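PDB 2OOL: sensor protein from Rhodopseudomonas palustris, which binds a bilin chromophore in this photosensory PAS-GAF fragment and, as a bacteriophytochrome photoreceptor, probably signals through histidine kinase activity of the whole protein. Local coordinates for residues 281-286 with 293-298; 181-186 with 297-302; 164-169 with 194-199; 174-179 with 312-317. All blocks are in the same frame, centred on the assembly; numbering follows the deposited sequence.

Interaction 1 (281-286 with 293-298); sequences AMSISI and WGMISC. With LBV (3-[2-[(Z)-[3-(2-carboxyethyl)-5-[(Z)-(4-ethenyl-3-methyl-5-oxidanylidene-pyrrol-2-ylidene)methyl]-4-methyl-pyrrol-1-ium -2-ylidene]methyl]-5-[(Z)-[(3E)-3-ethylidene-4-methyl-5-oxidanylidene-pyrrolidin-2-ylidene]methyl]-4-methyl-1H-pyrrol-3- yl]propanoic acid), chain C.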
# COMPACT_ATOMS: atom_id res chain seq x y z
N ALA A 281 -10.76 7.50 19.17
CA ALA A 281 -10.82 6.04 19.10
C ALA A 281 -11.06 5.61 17.65
O ALA A 281 -11.84 6.23 16.92
CB ALA A 281 -11.96 5.55 19.93
N MET A 282 -10.40 4.54 17.26
CA MET A 282 -10.66 3.90 15.97
C MET A 282 -10.47 2.40 16.11
O MET A 282 -9.45 1.94 16.68
CB MET A 282 -9.68 4.38 14.91
CG MET A 282 -9.85 3.59 13.58
SD MET A 282 -8.81 4.21 12.24
CE MET A 282 -7.21 3.96 12.88
N SER A 283 -11.37 1.63 15.53
CA SER A 283 -11.22 0.19 15.59
C SER A 283 -11.59 -0.50 14.28
O SER A 283 -12.32 0.03 13.48
CB SER A 283 -11.97 -0.39 16.81
OG SER A 283 -13.34 -0.00 16.86
N ILE A 284 -10.96 -1.66 14.07
CA ILE A 284 -11.08 -2.49 12.90
C ILE A 284 -11.35 -3.91 13.40
O ILE A 284 -10.60 -4.46 14.24
CB ILE A 284 -9.79 -2.49 12.05
CG1 ILE A 284 -9.34 -1.07 11.62
CG2 ILE A 284 -9.92 -3.39 10.87
CD1 ILE A 284 -8.29 -0.51 12.50
N SER A 285 -12.39 -4.51 12.87
CA SER A 285 -12.80 -5.90 13.20
C SER A 285 -11.84 -6.96 12.65
O SER A 285 -11.25 -6.80 11.59
CB SER A 285 -14.23 -6.15 12.64
OG SER A 285 -15.14 -5.28 13.30
N ILE A 286 -11.68 -8.06 13.38
CA ILE A 286 -11.05 -9.25 12.81
C ILE A 286 -12.12 -10.31 12.75
O ILE A 286 -12.70 -10.66 13.77
CB ILE A 286 -9.85 -9.75 13.65
CG1 ILE A 286 -8.80 -8.64 13.78
CG2 ILE A 286 -9.27 -11.08 13.05
CD1 ILE A 286 -7.73 -8.92 14.86
N TRP A 293 -13.67 -12.40 15.67
CA TRP A 293 -12.60 -13.06 16.41
C TRP A 293 -11.96 -12.13 17.41
O TRP A 293 -11.47 -12.56 18.46
CB TRP A 293 -11.57 -13.57 15.41
CG TRP A 293 -10.37 -14.23 16.00
CD1 TRP A 293 -10.17 -15.58 16.15
CD2 TRP A 293 -9.17 -13.60 16.49
NE1 TRP A 293 -8.94 -15.81 16.71
CE2 TRP A 293 -8.30 -14.62 16.92
CE3 TRP A 293 -8.75 -12.27 16.61
CZ2 TRP A 293 -7.05 -14.35 17.47
CZ3 TRP A 293 -7.50 -12.01 17.15
CH2 TRP A 293 -6.67 -13.05 17.56
N GLY A 294 -11.93 -10.85 17.05
CA GLY A 294 -11.26 -9.80 17.82
C GLY A 294 -11.34 -8.43 17.14
O GLY A 294 -12.03 -8.26 16.13
N MET A 295 -10.63 -7.45 17.71
CA MET A 295 -10.59 -6.08 17.20
C MET A 295 -9.19 -5.49 17.37
O MET A 295 -8.50 -5.81 18.33
CB MET A 295 -11.53 -5.18 18.00
CG MET A 295 -12.91 -5.69 18.20
SD MET A 295 -14.16 -4.89 17.15
CE MET A 295 -14.59 -3.55 18.27
N ILE A 296 -8.78 -4.67 16.41
CA ILE A 296 -7.66 -3.75 16.55
C ILE A 296 -8.27 -2.46 17.04
O ILE A 296 -9.10 -1.87 16.37
CB ILE A 296 -6.94 -3.52 15.23
CG1 ILE A 296 -6.54 -4.87 14.62
CG2 ILE A 296 -5.73 -2.61 15.44
CD1 ILE A 296 -5.56 -4.79 13.47
N SER A 297 -7.92 -2.08 18.26
CA SER A 297 -8.45 -0.89 18.91
C SER A 297 -7.32 0.14 19.08
O SER A 297 -6.28 -0.17 19.65
CB SER A 297 -8.94 -1.27 20.31
OG SER A 297 -9.49 -0.16 21.02
N CYS A 298 -7.57 1.34 18.57
CA CYS A 298 -6.60 2.41 18.46
C CYS A 298 -7.09 3.62 19.30
O CYS A 298 -8.13 4.16 19.05
CB CYS A 298 -6.45 2.81 16.99
SG CYS A 298 -6.27 1.47 15.75
C1A LBV C . -19.91 -0.26 28.32
C1B LBV C . -21.08 0.12 24.05
O1B LBV C . -22.39 3.20 18.51
C1C LBV C . -17.11 -0.26 21.89
O1C LBV C . -13.44 1.54 18.67
C1D LBV C . -13.16 -1.33 24.28
C2A LBV C . -21.25 -0.54 28.95
C2B LBV C . -21.78 0.39 22.86
O2B LBV C . -20.83 1.96 17.59
C2C LBV C . -16.03 -0.31 20.97
O2C LBV C . -14.07 2.82 20.37
C2D LBV C . -12.50 -2.21 25.16
C3A LBV C . -22.10 -0.48 27.66
C3B LBV C . -20.87 0.43 21.82
C3C LBV C . -14.93 -0.74 21.69
C3D LBV C . -11.16 -1.94 25.04
C4A LBV C . -21.26 -0.22 26.55
C4B LBV C . -19.59 0.13 22.37
C4C LBV C . -15.31 -0.91 23.03
C4D LBV C . -11.03 -0.90 24.10
CAA LBV C . -23.50 -0.68 27.57
CAB LBV C . -21.20 0.73 20.35
CAC LBV C . -15.96 0.01 19.46
CAD LBV C . -10.17 -2.56 25.77
CBA LBV C . -24.50 -1.04 28.71
CBB LBV C . -20.85 2.16 19.96
CBC LBV C . -15.76 1.54 19.23
CBD LBV C . -8.82 -2.28 25.61
CGB LBV C . -21.40 2.46 18.55
CGC LBV C . -14.29 2.02 19.44
CHB LBV C . -21.78 -0.08 25.25
CHC LBV C . -18.43 0.11 21.54
CHD LBV C . -14.54 -1.33 24.12
CMA LBV C . -21.59 0.62 29.90
CMB LBV C . -23.30 0.64 22.74
CMC LBV C . -13.55 -0.95 21.02
CMD LBV C . -13.10 -3.29 26.09
N_A LBV C . -20.00 -0.10 26.98
O_A LBV C . -18.85 -0.19 28.94
N_B LBV C . -19.80 -0.04 23.69
N_C LBV C . -16.61 -0.61 23.09
N_D LBV C . -12.25 -0.57 23.69
O_D LBV C . -9.99 -0.35 23.70
O HOH W 1 -10.83 1.85 19.56
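Met-282, Ile-284 and Ile-286 face Cys-298, Ile-296 and Gly-294 as hydrogen-bonded pairs of an antiparallel beta hairpin in the GAF-domain sheet, the two short segments running 161° apart in N-to-C direction. Backbone bonds fix this register. In the central pair, Ile-296 N donates to Ile-284 O at 2.8 Å, and Ile-284 N answers to Ile-296 O. Towards the turn a classic beta bulge breaks the regular spacing: Trp-293 N lies 2.8 Å from Ile-286 O, and Gly-294 N makes a weak second bond to that same oxygen at 3.4 Å.

Apolar contacts occupy the face of Met-282, Ile-284 and Ile-286, against helices 162-177 and 308-332. Met-282 CE reaches Cys-298 SG at 3.9 Å. Ile-286 and Trp-293 lie side by side and point the same way, with Ile-286 CG2 3.8 Å from Trp-293 CE3 in an oblique approach.

Contacts to the bilin belong to the opposite face. Ser-297 OG donates to O_D of LBV at 2.7 Å, and a water hydrogen-bonds both this hydroxyl and the propionate oxygen O1C. Ser-283 OG also donates to O1C, at a length too short to be trusted, and it is further bonded to Arg-231. Ser-285 OG is held by Tyr-225 O and Arg-231. An apolar touch completes this face: Met-295, bent at chi3 (-90°), sets its CE 3.9 Å from the bilin methyl CMC.

Interaction 2 (181-186 with 297-302); sequences RIKVYQ and SCHNLT. With LBV (3-[2-[(Z)-[3-(2-carboxyethyl)-5-[(Z)-(4-ethenyl-3-methyl-5-oxidanylidene-pyrrol-2-ylidene)methyl]-4-methyl-pyrrol-1-ium -2-ylidene]methyl]-5-[(Z)-[(3E)-3-ethylidene-4-methyl-5-oxidanylidene-pyrrolidin-2-ylidene]methyl]-4-methyl-1H-pyrrol-3- yl]propanoic acid), chain C.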
# COMPACT_ATOMS: atom_id res chain seq x y z
N ARG A 181 -1.71 4.49 21.06
CA ARG A 181 -1.79 3.11 21.57
C ARG A 181 -2.66 2.25 20.70
O ARG A 181 -3.83 2.56 20.49
CB ARG A 181 -2.36 3.11 22.99
CG ARG A 181 -2.34 1.73 23.68
CD ARG A 181 -2.83 1.82 25.12
NE ARG A 181 -4.22 2.27 25.22
CZ ARG A 181 -4.75 2.82 26.31
NH1 ARG A 181 -6.01 3.15 26.31
NH2 ARG A 181 -4.05 3.03 27.39
N ILE A 182 -2.09 1.18 20.16
CA ILE A 182 -2.82 0.23 19.35
C ILE A 182 -2.81 -1.11 20.08
O ILE A 182 -1.76 -1.60 20.48
CB ILE A 182 -2.15 0.06 17.97
CG1 ILE A 182 -1.87 1.41 17.29
CG2 ILE A 182 -2.96 -0.88 17.06
CD1 ILE A 182 -3.00 2.37 17.18
N LYS A 183 -4.00 -1.72 20.21
CA LYS A 183 -4.19 -2.99 20.94
C LYS A 183 -4.84 -4.01 20.04
O LYS A 183 -5.69 -3.68 19.28
CB LYS A 183 -5.08 -2.77 22.16
CG LYS A 183 -4.43 -1.85 23.26
CD LYS A 183 -5.48 -1.10 24.11
CE LYS A 183 -6.33 -0.15 23.28
NZ LYS A 183 -5.79 1.20 23.09
N VAL A 184 -4.43 -5.27 20.13
CA VAL A 184 -5.18 -6.35 19.48
C VAL A 184 -5.91 -7.08 20.60
O VAL A 184 -5.31 -7.54 21.56
CB VAL A 184 -4.29 -7.28 18.69
CG1 VAL A 184 -5.16 -8.36 18.00
CG2 VAL A 184 -3.51 -6.47 17.70
N TYR A 185 -7.22 -7.12 20.48
CA TYR A 185 -8.14 -7.58 21.51
C TYR A 185 -8.80 -8.82 20.95
O TYR A 185 -9.42 -8.75 19.89
CB TYR A 185 -9.22 -6.51 21.71
CG TYR A 185 -10.20 -6.74 22.85
CD1 TYR A 185 -11.54 -7.06 22.61
CD2 TYR A 185 -9.80 -6.61 24.15
CE1 TYR A 185 -12.44 -7.25 23.65
CE2 TYR A 185 -10.70 -6.82 25.22
CZ TYR A 185 -12.03 -7.13 24.96
OH TYR A 185 -12.91 -7.35 26.03
N GLN A 186 -8.71 -9.94 21.67
CA GLN A 186 -9.26 -11.21 21.18
C GLN A 186 -10.43 -11.61 22.06
O GLN A 186 -10.35 -11.50 23.29
CB GLN A 186 -8.20 -12.33 21.26
CG GLN A 186 -8.66 -13.65 20.63
CD GLN A 186 -7.66 -14.79 20.84
OE1 GLN A 186 -7.78 -15.85 20.24
NE2 GLN A 186 -6.69 -14.56 21.68
N SER A 297 -7.92 -2.08 18.26
CA SER A 297 -8.45 -0.89 18.91
C SER A 297 -7.32 0.14 19.08
O SER A 297 -6.28 -0.17 19.65
CB SER A 297 -8.94 -1.27 20.31
OG SER A 297 -9.49 -0.16 21.02
N CYS A 298 -7.57 1.34 18.57
CA CYS A 298 -6.60 2.41 18.46
C CYS A 298 -7.09 3.62 19.30
O CYS A 298 -8.13 4.16 19.05
CB CYS A 298 -6.45 2.81 16.99
SG CYS A 298 -6.27 1.47 15.75
N HIS A 299 -6.30 4.05 20.28
CA HIS A 299 -6.68 5.17 21.12
C HIS A 299 -5.65 6.30 21.03
O HIS A 299 -4.45 6.06 20.86
CB HIS A 299 -6.72 4.72 22.58
CG HIS A 299 -7.87 3.83 22.91
ND1 HIS A 299 -7.91 3.10 24.09
CD2 HIS A 299 -8.99 3.50 22.22
CE1 HIS A 299 -9.02 2.38 24.11
NE2 HIS A 299 -9.70 2.62 22.99
N ASN A 300 -6.15 7.52 21.15
CA ASN A 300 -5.32 8.69 21.23
C ASN A 300 -5.78 9.55 22.41
O ASN A 300 -6.96 9.61 22.73
CB ASN A 300 -5.33 9.49 19.91
CG ASN A 300 -4.00 10.23 19.68
OD1 ASN A 300 -2.97 9.59 19.52
ND2 ASN A 300 -4.02 11.57 19.70
N LEU A 301 -4.84 10.20 23.06
CA LEU A 301 -5.17 11.05 24.19
C LEU A 301 -6.03 12.22 23.77
O LEU A 301 -6.99 12.56 24.47
CB LEU A 301 -3.89 11.60 24.83
CG LEU A 301 -4.06 12.44 26.12
CD1 LEU A 301 -4.27 11.54 27.36
CD2 LEU A 301 -2.87 13.37 26.32
N THR A 302 -5.69 12.83 22.64
CA THR A 302 -6.34 14.08 22.22
C THR A 302 -7.11 13.78 20.92
O THR A 302 -6.78 12.82 20.22
CB THR A 302 -5.25 15.19 22.00
OG1 THR A 302 -4.34 14.72 21.02
CG2 THR A 302 -4.39 15.44 23.30
C1A LBV C . -19.91 -0.26 28.32
C1B LBV C . -21.08 0.12 24.05
O1B LBV C . -22.39 3.20 18.51
C1C LBV C . -17.11 -0.26 21.89
O1C LBV C . -13.44 1.54 18.67
C1D LBV C . -13.16 -1.33 24.28
C2A LBV C . -21.25 -0.54 28.95
C2B LBV C . -21.78 0.39 22.86
O2B LBV C . -20.83 1.96 17.59
C2C LBV C . -16.03 -0.31 20.97
O2C LBV C . -14.07 2.82 20.37
C2D LBV C . -12.50 -2.21 25.16
C3A LBV C . -22.10 -0.48 27.66
C3B LBV C . -20.87 0.43 21.82
C3C LBV C . -14.93 -0.74 21.69
C3D LBV C . -11.16 -1.94 25.04
C4A LBV C . -21.26 -0.22 26.55
C4B LBV C . -19.59 0.13 22.37
C4C LBV C . -15.31 -0.91 23.03
C4D LBV C . -11.03 -0.90 24.10
CAA LBV C . -23.50 -0.68 27.57
CAB LBV C . -21.20 0.73 20.35
CAC LBV C . -15.96 0.01 19.46
CAD LBV C . -10.17 -2.56 25.77
CBA LBV C . -24.50 -1.04 28.71
CBB LBV C . -20.85 2.16 19.96
CBC LBV C . -15.76 1.54 19.23
CBD LBV C . -8.82 -2.28 25.61
CGB LBV C . -21.40 2.46 18.55
CGC LBV C . -14.29 2.02 19.44
CHB LBV C . -21.78 -0.08 25.25
CHC LBV C . -18.43 0.11 21.54
CHD LBV C . -14.54 -1.33 24.12
CMA LBV C . -21.59 0.62 29.90
CMB LBV C . -23.30 0.64 22.74
CMC LBV C . -13.55 -0.95 21.02
CMD LBV C . -13.10 -3.29 26.09
N_A LBV C . -20.00 -0.10 26.98
O_A LBV C . -18.85 -0.19 28.94
N_B LBV C . -19.80 -0.04 23.69
N_C LBV C . -16.61 -0.61 23.09
N_D LBV C . -12.25 -0.57 23.69
O_D LBV C . -9.99 -0.35 23.70
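Arg-181 NH1 donates to His-299 ND1 at 2.9 Å with an N-H...N angle of 164°. The acceptor lies in the guanidinium plane and the donor in the imidazole plane, although the two planes stand 65° apart: each group presents its edge to the other. Arg-181 NH2 has a second partner, Pro-205 O, so the guanidinium is held at two of its nitrogens. Lys-183 approaches the same ring differently, crossing His-299 at about a right angle. Its CE sits over the face, 4.0 Å from the ring centroid, as a CH-pi contact, and NZ also lies over that face. Lys-183 NZ is only 2.9 Å from Arg-181 NE, two donors side by side, and such crowding of positive groups may lower the lysine's affinity for its proton; Glu-198 touches both side chains.

The ring so placed brings His-299 CE1 to 2.9 Å from O_D of LBV, making this face of the sheet, at its two central strands, part of the chromophore pocket. Antiparallel backbone bonds hold the platform: His-299 N to Arg-181 O at 2.9 Å and Lys-183 N to Ser-297 O at 2.8 Å.

On the other face, Ile-182 CD1, placed by chi2 of -53°, presses tightly on Cys-298 CB at 3.5 Å. That face lies against Ala-170, Val-173 and Arg-174 of helix 162-177, while strand 193-200 continues the sheet beyond 181-186 and strand 280-288 flanks 297-300.

Interaction 3 (164-169 with 194-199); sequences TACWIA and QVIAED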
# COMPACT_ATOMS: atom_id res chain seq x y z
N THR A 164 3.34 -12.61 17.88
CA THR A 164 4.23 -11.95 16.92
C THR A 164 3.42 -11.37 15.75
O THR A 164 3.66 -10.25 15.31
CB THR A 164 5.31 -12.91 16.39
OG1 THR A 164 5.97 -13.53 17.50
CG2 THR A 164 6.36 -12.19 15.52
N ALA A 165 2.45 -12.13 15.25
CA ALA A 165 1.64 -11.68 14.13
C ALA A 165 0.83 -10.45 14.57
O ALA A 165 0.80 -9.44 13.87
CB ALA A 165 0.72 -12.79 13.66
N CYS A 166 0.23 -10.55 15.75
CA CYS A 166 -0.58 -9.47 16.27
C CYS A 166 0.21 -8.21 16.52
O CYS A 166 -0.30 -7.10 16.25
CB CYS A 166 -1.33 -9.92 17.53
SG CYS A 166 -2.62 -11.11 17.11
N TRP A 167 1.43 -8.36 17.00
CA TRP A 167 2.31 -7.22 17.28
C TRP A 167 2.84 -6.55 16.00
O TRP A 167 2.95 -5.33 15.93
CB TRP A 167 3.47 -7.61 18.23
CG TRP A 167 4.34 -6.41 18.51
CD1 TRP A 167 4.18 -5.48 19.49
CD2 TRP A 167 5.45 -5.98 17.72
NE1 TRP A 167 5.15 -4.51 19.39
CE2 TRP A 167 5.93 -4.78 18.29
CE3 TRP A 167 6.09 -6.49 16.58
CZ2 TRP A 167 7.02 -4.09 17.77
CZ3 TRP A 167 7.18 -5.81 16.07
CH2 TRP A 167 7.64 -4.63 16.66
N ILE A 168 3.16 -7.33 14.98
CA ILE A 168 3.49 -6.76 13.68
C ILE A 168 2.30 -5.92 13.22
O ILE A 168 2.46 -4.79 12.83
CB ILE A 168 3.85 -7.87 12.64
CG1 ILE A 168 5.18 -8.57 13.02
CG2 ILE A 168 3.91 -7.30 11.22
CD1 ILE A 168 5.35 -10.04 12.58
N ALA A 169 1.08 -6.44 13.33
CA ALA A 169 -0.10 -5.68 12.89
C ALA A 169 -0.23 -4.37 13.64
O ALA A 169 -0.40 -3.34 13.02
CB ALA A 169 -1.37 -6.50 13.03
N GLN A 194 -9.46 -10.21 25.96
CA GLN A 194 -8.17 -9.83 26.51
C GLN A 194 -7.32 -9.12 25.44
O GLN A 194 -7.32 -9.54 24.28
CB GLN A 194 -7.44 -11.10 26.94
CG GLN A 194 -6.19 -10.87 27.75
CD GLN A 194 -5.47 -12.14 28.09
OE1 GLN A 194 -5.68 -13.16 27.44
NE2 GLN A 194 -4.63 -12.09 29.09
N VAL A 195 -6.55 -8.11 25.85
CA VAL A 195 -5.52 -7.49 25.01
C VAL A 195 -4.35 -8.47 24.90
O VAL A 195 -3.65 -8.73 25.87
CB VAL A 195 -5.05 -6.15 25.61
CG1 VAL A 195 -3.88 -5.54 24.80
CG2 VAL A 195 -6.28 -5.12 25.72
N ILE A 196 -4.15 -9.03 23.72
CA ILE A 196 -3.09 -10.00 23.54
C ILE A 196 -1.83 -9.41 22.90
O ILE A 196 -0.76 -10.05 22.91
CB ILE A 196 -3.59 -11.22 22.76
CG1 ILE A 196 -4.18 -10.80 21.40
CG2 ILE A 196 -4.69 -11.93 23.58
CD1 ILE A 196 -4.40 -11.94 20.44
N ALA A 197 -1.92 -8.21 22.36
CA ALA A 197 -0.74 -7.52 21.83
C ALA A 197 -1.01 -6.03 21.89
O ALA A 197 -2.17 -5.62 22.00
CB ALA A 197 -0.43 -7.94 20.38
N GLU A 198 0.06 -5.25 21.84
CA GLU A 198 0.02 -3.82 22.05
C GLU A 198 1.26 -3.14 21.50
O GLU A 198 2.35 -3.62 21.68
CB GLU A 198 -0.04 -3.51 23.54
CG GLU A 198 -0.41 -2.08 23.86
CD GLU A 198 -0.53 -1.86 25.36
OE1 GLU A 198 0.50 -2.07 26.04
OE2 GLU A 198 -1.66 -1.52 25.83
N ASP A 199 1.09 -2.03 20.79
CA ASP A 199 2.22 -1.14 20.54
C ASP A 199 1.77 0.24 20.91
O ASP A 199 0.70 0.69 20.50
CB ASP A 199 2.63 -1.18 19.07
CG ASP A 199 4.04 -0.64 18.83
OD1 ASP A 199 5.01 -1.05 19.51
OD2 ASP A 199 4.19 0.20 17.94
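Glu-198, whose backbone O meets the Trp-167 ring, has a carboxylate oxygen gripped twice: OE1 forms a salt bridge with Arg-200 NH1 and a hydrogen bond with Ser-206 OG. Its other oxygen, OE2, accepts from Leu-207 N. CB of Glu-198 points away from the helix, which leaves the carbonyl to make the contact: Glu-198 O lies 3.4 Å from Trp-167 CD1, at the edge of the indole and near its plane. With CG anti to the backbone N (chi1 -179°), the indole of Trp-167 leaves the helix toward the strand, although the CB bond does not point there. Further along the ring, Trp-167 NE1 stands 3.5 Å from Asp-199 OD1, with ring and carboxylate planes 84° apart; the other oxygen of that carboxylate, OD2, is salt-bridged to Arg-174 NE.

Helix 162-177 here packs across strand 193-200 of the GAF sheet, the short axes 7.2 Å apart at their closest and inclined at -36°. The strand carries a classic beta bulge, Ile-196 and Ala-197 both facing Val-184 on the neighbouring strand. The small Ala-197 side chain permits the close approach: its CB is 3.6 Å from Cys-166 CB and 3.9 Å from Trp-167 N. Beside it, Cys-166 SG touches Ile-196 CD1 at 3.9 Å, and Cys-166 also packs on Val-184.

Interaction 4 (174-179 with 312-317); sequences RRITGF and QACELI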
# COMPACT_ATOMS: atom_id res chain seq x y z
N ARG A 174 0.18 1.60 14.16
CA ARG A 174 0.59 2.78 14.91
C ARG A 174 1.44 3.69 14.02
O ARG A 174 1.27 4.91 14.04
CB ARG A 174 1.35 2.43 16.19
CG ARG A 174 1.48 3.62 17.09
CD ARG A 174 2.06 3.30 18.49
NE ARG A 174 3.45 2.85 18.49
CZ ARG A 174 4.53 3.64 18.52
NH1 ARG A 174 4.42 4.96 18.52
NH2 ARG A 174 5.74 3.09 18.56
N ARG A 175 2.34 3.09 13.25
CA ARG A 175 3.15 3.80 12.26
C ARG A 175 2.35 4.72 11.33
O ARG A 175 2.75 5.86 11.09
CB ARG A 175 3.88 2.79 11.37
CG ARG A 175 5.23 3.25 10.84
CD ARG A 175 5.96 2.07 10.20
NE ARG A 175 6.71 1.28 11.18
CZ ARG A 175 6.50 -0.01 11.51
NH1 ARG A 175 5.57 -0.75 10.93
NH2 ARG A 175 7.30 -0.57 12.42
N ILE A 176 1.22 4.24 10.84
CA ILE A 176 0.51 4.94 9.77
C ILE A 176 -0.66 5.76 10.27
O ILE A 176 -1.17 6.57 9.52
CB ILE A 176 0.08 3.97 8.65
CG1 ILE A 176 -0.98 2.98 9.15
CG2 ILE A 176 1.33 3.19 8.10
CD1 ILE A 176 -1.48 2.01 8.07
N THR A 177 -1.08 5.56 11.52
CA THR A 177 -2.17 6.32 12.12
C THR A 177 -1.66 7.45 13.01
O THR A 177 -2.34 8.45 13.20
CB THR A 177 -3.16 5.42 12.94
OG1 THR A 177 -2.51 4.76 14.03
CG2 THR A 177 -3.84 4.37 12.07
N GLY A 178 -0.49 7.26 13.59
CA GLY A 178 0.02 8.15 14.61
C GLY A 178 -0.68 8.10 15.96
O GLY A 178 -0.43 8.94 16.81
N PHE A 179 -1.57 7.13 16.17
CA PHE A 179 -2.34 7.08 17.41
C PHE A 179 -1.38 6.63 18.52
O PHE A 179 -0.43 5.88 18.28
CB PHE A 179 -3.56 6.16 17.30
CG PHE A 179 -4.86 6.85 16.89
CD1 PHE A 179 -4.90 7.80 15.86
CD2 PHE A 179 -6.04 6.52 17.51
CE1 PHE A 179 -6.08 8.39 15.48
CE2 PHE A 179 -7.24 7.09 17.15
CZ PHE A 179 -7.27 8.03 16.13
N GLN A 312 -8.47 2.42 5.08
CA GLN A 312 -8.45 1.29 4.16
C GLN A 312 -7.13 0.48 4.28
O GLN A 312 -7.12 -0.74 4.03
CB GLN A 312 -8.62 1.72 2.71
CG GLN A 312 -9.99 2.27 2.33
CD GLN A 312 -10.02 2.70 0.87
OE1 GLN A 312 -9.23 3.58 0.43
NE2 GLN A 312 -10.88 2.07 0.11
N ALA A 313 -6.04 1.17 4.62
CA ALA A 313 -4.74 0.51 4.81
C ALA A 313 -4.76 -0.36 6.08
O ALA A 313 -4.37 -1.49 6.02
CB ALA A 313 -3.60 1.52 4.87
N CYS A 314 -5.23 0.19 7.19
CA CYS A 314 -5.47 -0.57 8.41
C CYS A 314 -6.34 -1.81 8.19
O CYS A 314 -6.11 -2.83 8.84
CB CYS A 314 -6.10 0.33 9.49
SG CYS A 314 -5.07 1.82 9.97
N GLU A 315 -7.34 -1.71 7.32
CA GLU A 315 -8.27 -2.80 7.08
C GLU A 315 -7.56 -3.92 6.34
O GLU A 315 -7.75 -5.09 6.64
CB GLU A 315 -9.49 -2.33 6.30
CG GLU A 315 -10.53 -3.42 6.16
CD GLU A 315 -11.73 -3.00 5.27
OE1 GLU A 315 -11.65 -1.99 4.56
OE2 GLU A 315 -12.74 -3.72 5.27
N LEU A 316 -6.76 -3.52 5.34
CA LEU A 316 -5.88 -4.44 4.62
C LEU A 316 -4.98 -5.21 5.57
O LEU A 316 -4.87 -6.45 5.48
CB LEU A 316 -5.03 -3.69 3.61
CG LEU A 316 -4.04 -4.48 2.76
CD1 LEU A 316 -4.69 -5.62 1.97
CD2 LEU A 316 -3.30 -3.50 1.83
N ILE A 317 -4.30 -4.48 6.45
CA ILE A 317 -3.43 -5.09 7.46
C ILE A 317 -4.19 -6.12 8.31
O ILE A 317 -3.68 -7.23 8.58
CB ILE A 317 -2.75 -4.00 8.31
CG1 ILE A 317 -1.60 -3.37 7.50
CG2 ILE A 317 -2.16 -4.54 9.64
CD1 ILE A 317 -1.21 -2.01 7.95
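Ile-176 points its CB toward helix segment 312-317 and carries the main part of this apolar contact. CB itself stays too far back to touch that segment. CG1, set between the backbone N and the carbonyl carbon (chi1 67°), extends toward it and lies 4.3 Å from Cys-314 SG. An extended chi2 of 178° then carries CD1 into a group of three partners. Ile-176 CD1 is 3.9 Å from Ala-313 CB, lies 4.1 Å from Cys-314 SG, and meets Ile-317 CD1 at 4.0 Å, the two isoleucines reaching toward each other tip to tip. The same side chain also packs on Phe-145 and Ser-148 of helix 142-157.

Thr-177 adds the second point of contact with its methyl: CG2 is 3.5 Å from Cys-314 SG. Its hydroxyl is used within its own helix and the turn after it: Thr-177 OG1 is hydrogen-bonded to Val-173 O and receives a weak bond from Phe-179 N at 3.3 Å. At Gly-178 the chain leaves helical geometry with a positive phi of 70°, while Gly-178 N still reaches Arg-174 O at 3.0 Å.

Beyond this contact, Gln-312 and Leu-316 pack respectively on Arg-154 and Gln-157 of the second subunit. With helix 142-157, helices 162-177 and 308-332 form a helical layer beside the GAF sheet, consistent with the helical dimer interface of bacteriophytochromes.

In the fold
All four contacts fall within the GAF domain. Interactions 1 and 2 share strand 291-300, with centres 8 Å apart, and both touch the bilin; interaction 3 lies 11 Å from each and reaches the same sheet through strand 193-200. Interaction 4 is 11 Å from interactions 1 and 2 and 14 Å from interaction 3, with which it shares helix 162-177. Along the chain, interactions 1 and 2 are nested inside the loop closed by interaction 4, whereas interactions 2 and 3 cross. A salt bridge between Asp-199 and Arg-174 ties interactions 3 and 4. The sheet is thus sandwiched between chromophore and helices, the latter reaching the second subunit.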